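Local coordinates for lectin-like protein (Entamoeba histolytica HM-1:IMSS-A, PDB 5ZBT), which is of unknown function but, as the legume lectin-like domain of an ERGIC-53-like membrane protein, may bind D-mannose, at residues L112-F125 against I136-K148. Residues are numbered along the deposited sequence; the frame is centred on the assembly and turned at random.
Sequences LFGAYNIYKGIGIF and ISVLKNDGVDILK
G121, G123 and F125 pair with N141, L139 and S137 in an antiparallel beta hairpin of the legume-lectin beta-sandwich, within one of its two seven-stranded sheets. Each of these three hydrogen-bonded pairs is closed by two backbone bonds, such as G121 N to N141 O at 3.1 Å. I122, I124, V138 and K140 share one face of the hairpin; there V138 meets I196 and I198 of the other sheet, I122 packs against I201 and I203, and K140 NZ forms a salt bridge with E152.

On the face of L139, N141 and F125 lies the ring of Y119. Its CG sits between the backbone N and the carbonyl carbon (chi1 65°), which brings the ring against L139 and N141, and Y119 OH donates to L139 O at 2.6 Å. That carbonyl also accepts from G123 N, the two donors arriving from opposite faces of its plane. N141 CB lies over one face of the ring, a CH-pi contact 3.6 Å from the centroid, while W101 meets the ring edge-to-face.

Beyond the ladder, G143 N donates to Y119 O, and the N141 amide ties up the loop that follows: OD1 accepts from V144 N in an Asx motif, and ND2 gives a hydrogen to V144 O at 2.8 Å, nearly in the amide plane. D145 OD1 accepts from L147 N in an Asx turn and, more weakly, from N117 ND2 at 2.6 Å, with amide and carboxylate planes 56° apart.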
loop_
_atom_site.group_PDB
_atom_site.type_symbol
_atom_site.label_atom_id
_atom_site.label_comp_id
_atom_site.label_asym_id
_atom_site.label_seq_id
_atom_site.Cartn_x
_atom_site.Cartn_y
_atom_site.Cartn_z
ATOM N N LEU A 112 5.174 -11.890 -3.160
ATOM C CA LEU A 112 5.710 -10.556 -2.895
ATOM C C LEU A 112 4.661 -9.777 -2.110
ATOM O O LEU A 112 3.845 -9.061 -2.685
ATOM C CB LEU A 112 6.059 -9.867 -4.209
ATOM C CG LEU A 112 6.769 -8.515 -4.198
ATOM C CD1 LEU A 112 7.928 -8.511 -3.179
ATOM C CD2 LEU A 112 7.283 -8.183 -5.617
ATOM N N PHE A 113 4.680 -9.914 -0.781
ATOM C CA PHE A 113 3.654 -9.325 0.087
ATOM C C PHE A 113 2.248 -9.612 -0.437
ATOM O O PHE A 113 1.403 -8.715 -0.519
ATOM C CB PHE A 113 3.850 -7.812 0.248
ATOM C CG PHE A 113 5.198 -7.429 0.757
ATOM C CD1 PHE A 113 5.487 -7.487 2.106
ATOM C CD2 PHE A 113 6.193 -7.024 -0.120
ATOM C CE1 PHE A 113 6.744 -7.152 2.572
ATOM C CE2 PHE A 113 7.456 -6.691 0.352
ATOM C CZ PHE A 113 7.721 -6.750 1.697
ATOM N N GLY A 114 2.000 -10.869 -0.816
ATOM C CA GLY A 114 0.705 -11.282 -1.324
ATOM C C GLY A 114 0.542 -11.248 -2.836
ATOM O O GLY A 114 -0.323 -11.954 -3.362
ATOM N N ALA A 115 1.345 -10.469 -3.558
ATOM C CA ALA A 115 1.170 -10.314 -5.000
ATOM C C ALA A 115 2.311 -10.959 -5.781
ATOM O O ALA A 115 3.338 -11.362 -5.227
ATOM C CB ALA A 115 1.050 -8.837 -5.378
ATOM N N TYR A 116 2.117 -11.039 -7.096
ATOM C CA TYR A 116 3.061 -11.734 -7.963
ATOM C C TYR A 116 4.368 -10.955 -8.077
ATOM O O TYR A 116 4.395 -9.723 -8.003
ATOM C CB TYR A 116 2.453 -11.956 -9.361
ATOM C CG TYR A 116 3.121 -13.089 -10.120
ATOM C CD1 TYR A 116 3.160 -14.376 -9.583
ATOM C CD2 TYR A 116 3.745 -12.871 -11.340
ATOM C CE1 TYR A 116 3.788 -15.413 -10.247
ATOM C CE2 TYR A 116 4.373 -13.909 -12.023
ATOM C CZ TYR A 116 4.395 -15.178 -11.468
ATOM O OH TYR A 116 5.010 -16.233 -12.122
ATOM N N ASN A 117 5.460 -11.683 -8.288
ATOM C CA ASN A 117 6.769 -11.046 -8.379
ATOM C C ASN A 117 7.047 -10.407 -9.739
ATOM O O ASN A 117 7.986 -9.614 -9.850
ATOM C CB ASN A 117 7.874 -12.060 -8.041
ATOM C CG ASN A 117 7.676 -13.399 -8.745
ATOM O OD1 ASN A 117 6.654 -14.054 -8.576
ATOM N ND2 ASN A 117 8.648 -13.799 -9.541
ATOM N N ILE A 118 6.268 -10.707 -10.768
ATOM C CA ILE A 118 6.398 -10.060 -12.074
ATOM C C ILE A 118 5.232 -9.098 -12.241
ATOM O O ILE A 118 4.073 -9.498 -12.081
ATOM C CB ILE A 118 6.433 -11.084 -13.218
ATOM C CG1 ILE A 118 7.649 -12.000 -13.045
ATOM C CG2 ILE A 118 6.473 -10.365 -14.538
ATOM C CD1 ILE A 118 7.642 -13.224 -13.909
ATOM N N TYR A 119 5.539 -7.830 -12.530
ATOM C CA TYR A 119 4.532 -6.777 -12.665
ATOM C C TYR A 119 5.175 -5.587 -13.367
ATOM O O TYR A 119 6.401 -5.486 -13.455
ATOM C CB TYR A 119 3.946 -6.354 -11.297
ATOM C CG TYR A 119 4.936 -5.693 -10.359
ATOM C CD1 TYR A 119 5.759 -6.456 -9.536
ATOM C CD2 TYR A 119 5.043 -4.305 -10.286
ATOM C CE1 TYR A 119 6.678 -5.852 -8.669
ATOM C CE2 TYR A 119 5.952 -3.690 -9.413
ATOM C CZ TYR A 119 6.771 -4.465 -8.619
ATOM O OH TYR A 119 7.676 -3.853 -7.774
ATOM N N LYS A 120 4.337 -4.682 -13.878
ATOM C CA LYS A 120 4.839 -3.449 -14.479
ATOM C C LYS A 120 4.279 -2.264 -13.695
ATOM O O LYS A 120 3.075 -2.001 -13.722
ATOM C CB LYS A 120 4.497 -3.367 -15.966
ATOM C CG LYS A 120 5.262 -2.269 -16.704
ATOM C CD LYS A 120 4.819 -2.145 -18.174
ATOM C CE LYS A 120 5.786 -2.899 -19.114
ATOM N NZ LYS A 120 5.124 -3.779 -20.145
ATOM N N GLY A 121 5.142 -1.561 -12.994
ATOM C CA GLY A 121 4.709 -0.438 -12.196
ATOM C C GLY A 121 5.557 -0.327 -10.940
ATOM O O GLY A 121 6.749 -0.641 -10.948
ATOM N N ILE A 122 4.891 0.080 -9.864
ATOM C CA ILE A 122 5.545 0.471 -8.623
ATOM C C ILE A 122 4.884 -0.295 -7.486
ATOM O O ILE A 122 3.648 -0.364 -7.414
ATOM C CB ILE A 122 5.458 1.999 -8.392
ATOM C CG1 ILE A 122 6.443 2.733 -9.291
ATOM C CG2 ILE A 122 5.712 2.386 -6.943
ATOM C CD1 ILE A 122 5.921 4.066 -9.785
ATOM N N GLY A 123 5.700 -0.902 -6.635
ATOM C CA GLY A 123 5.253 -1.443 -5.367
ATOM C C GLY A 123 5.879 -0.643 -4.236
ATOM O O GLY A 123 7.093 -0.407 -4.227
ATOM N N ILE A 124 5.032 -0.208 -3.307
ATOM C CA ILE A 124 5.454 0.480 -2.086
ATOM C C ILE A 124 5.161 -0.464 -0.929
ATOM O O ILE A 124 4.000 -0.837 -0.705
ATOM C CB ILE A 124 4.730 1.829 -1.910
ATOM C CG1 ILE A 124 4.870 2.661 -3.180
ATOM C CG2 ILE A 124 5.264 2.605 -0.734
ATOM C CD1 ILE A 124 3.663 3.482 -3.487
ATOM N N PHE A 125 6.207 -0.860 -0.201
ATOM C CA PHE A 125 6.111 -1.928 0.784
ATOM C C PHE A 125 6.494 -1.416 2.164
ATOM O O PHE A 125 7.459 -0.658 2.314
ATOM C CB PHE A 125 7.012 -3.120 0.409
ATOM C CG PHE A 125 6.852 -3.585 -1.019
ATOM C CD1 PHE A 125 5.594 -3.852 -1.546
ATOM C CD2 PHE A 125 7.956 -3.746 -1.835
ATOM C CE1 PHE A 125 5.441 -4.285 -2.862
ATOM C CE2 PHE A 125 7.813 -4.165 -3.160
ATOM C CZ PHE A 125 6.549 -4.439 -3.666
ATOM N N ILE A 136 10.417 0.754 4.920
ATOM C CA ILE A 136 9.591 1.127 3.788
ATOM C C ILE A 136 10.486 1.052 2.564
ATOM O O ILE A 136 11.633 1.513 2.607
ATOM C CB ILE A 136 8.971 2.520 3.986
ATOM C CG1 ILE A 136 7.944 2.458 5.127
ATOM C CG2 ILE A 136 8.300 3.000 2.718
ATOM C CD1 ILE A 136 7.365 3.808 5.529
ATOM N N SER A 137 9.993 0.408 1.505
ATOM C CA SER A 137 10.736 0.210 0.270
ATOM C C SER A 137 9.867 0.603 -0.911
ATOM O O SER A 137 8.636 0.546 -0.846
ATOM C CB SER A 137 11.166 -1.237 0.085
ATOM O OG SER A 137 11.485 -1.824 1.331
ATOM N N VAL A 138 10.517 1.015 -1.991
ATOM C CA VAL A 138 9.862 1.229 -3.270
ATOM C C VAL A 138 10.606 0.396 -4.295
ATOM O O VAL A 138 11.841 0.419 -4.345
ATOM C CB VAL A 138 9.832 2.708 -3.680
ATOM C CG1 VAL A 138 9.227 2.837 -5.052
ATOM C CG2 VAL A 138 9.020 3.529 -2.665
ATOM N N LEU A 139 9.851 -0.354 -5.092
ATOM C CA LEU A 139 10.396 -1.295 -6.057
ATOM C C LEU A 139 9.690 -1.047 -7.379
ATOM O O LEU A 139 8.525 -1.421 -7.531
ATOM C CB LEU A 139 10.175 -2.728 -5.590
ATOM C CG LEU A 139 11.135 -3.775 -6.136
ATOM C CD1 LEU A 139 12.517 -3.250 -6.000
ATOM C CD2 LEU A 139 11.012 -5.038 -5.334
ATOM N N LYS A 140 10.376 -0.413 -8.324
ATOM C CA LYS A 140 9.834 -0.230 -9.666
ATOM C C LYS A 140 10.271 -1.396 -10.539
ATOM O O LYS A 140 11.455 -1.743 -10.573
ATOM C CB LYS A 140 10.288 1.089 -10.290
ATOM C CG LYS A 140 9.695 1.353 -11.664
ATOM C CD LYS A 140 9.831 2.814 -12.045
ATOM C CE LYS A 140 8.929 3.168 -13.227
ATOM N NZ LYS A 140 9.451 2.613 -14.527
ATOM N N ASN A 141 9.311 -1.996 -11.230
ATOM C CA ASN A 141 9.516 -3.181 -12.046
ATOM C C ASN A 141 9.060 -2.898 -13.473
ATOM O O ASN A 141 8.060 -2.205 -13.694
ATOM C CB ASN A 141 8.743 -4.379 -11.459
ATOM C CG ASN A 141 9.122 -5.709 -12.105
ATOM O OD1 ASN A 141 9.916 -5.763 -13.059
ATOM N ND2 ASN A 141 8.561 -6.803 -11.566
ATOM N N ASP A 142 9.804 -3.431 -14.436
ATOM C CA ASP A 142 9.508 -3.287 -15.857
ATOM C C ASP A 142 9.035 -4.612 -16.464
ATOM O O ASP A 142 9.368 -4.951 -17.598
ATOM C CB ASP A 142 10.739 -2.751 -16.590
ATOM C CG ASP A 142 10.430 -2.308 -18.022
ATOM O OD1 ASP A 142 9.255 -1.936 -18.292
ATOM O OD2 ASP A 142 11.356 -2.350 -18.876
ATOM N N GLY A 143 8.272 -5.396 -15.708
ATOM C CA GLY A 143 7.805 -6.680 -16.204
ATOM C C GLY A 143 8.777 -7.846 -16.110
ATOM O O GLY A 143 8.655 -8.809 -16.876
ATOM N N VAL A 144 9.726 -7.816 -15.178
ATOM C CA VAL A 144 10.664 -8.920 -15.024
ATOM C C VAL A 144 10.507 -9.531 -13.637
ATOM O O VAL A 144 9.877 -8.967 -12.739
ATOM C CB VAL A 144 12.129 -8.490 -15.255
ATOM C CG1 VAL A 144 12.265 -7.694 -16.551
ATOM C CG2 VAL A 144 12.637 -7.686 -14.055
ATOM N N ASP A 145 11.115 -10.702 -13.472
ATOM C CA ASP A 145 11.146 -11.404 -12.193
ATOM C C ASP A 145 12.181 -10.707 -11.317
ATOM O O ASP A 145 13.372 -11.017 -11.350
ATOM C CB ASP A 145 11.474 -12.875 -12.404
ATOM C CG ASP A 145 11.254 -13.715 -11.160
ATOM O OD1 ASP A 145 11.164 -13.156 -10.042
ATOM O OD2 ASP A 145 11.166 -14.953 -11.308
ATOM N N ILE A 146 11.717 -9.748 -10.508
ATOM C CA ILE A 146 12.626 -8.943 -9.694
ATOM C C ILE A 146 13.113 -9.677 -8.460
ATOM O O ILE A 146 13.841 -9.091 -7.648
ATOM C CB ILE A 146 11.986 -7.599 -9.279
ATOM C CG1 ILE A 146 10.584 -7.796 -8.703
ATOM C CG2 ILE A 146 11.934 -6.651 -10.466
ATOM C CD1 ILE A 146 10.540 -7.992 -7.253
ATOM N N LEU A 147 12.728 -10.935 -8.276
ATOM C CA LEU A 147 13.390 -11.775 -7.291
ATOM C C LEU A 147 14.631 -12.444 -7.859
ATOM O O LEU A 147 15.510 -12.845 -7.091
ATOM C CB LEU A 147 12.420 -12.837 -6.756
ATOM C CG LEU A 147 11.204 -12.329 -5.968
ATOM C CD1 LEU A 147 10.303 -13.488 -5.575
ATOM C CD2 LEU A 147 11.638 -11.543 -4.732
ATOM N N LYS A 148 14.722 -12.551 -9.188
ATOM C CA LYS A 148 15.881 -13.108 -9.873
ATOM C C LYS A 148 16.765 -12.056 -10.515
ATOM O O LYS A 148 17.982 -12.253 -10.587
ATOM C CB LYS A 148 15.441 -14.100 -10.963
ATOM C CG LYS A 148 15.420 -15.562 -10.510
ATOM C CD LYS A 148 14.605 -16.450 -11.438
ATOM C CE LYS A 148 15.070 -16.323 -12.879
ATOM N NZ LYS A 148 14.846 -17.581 -13.649
#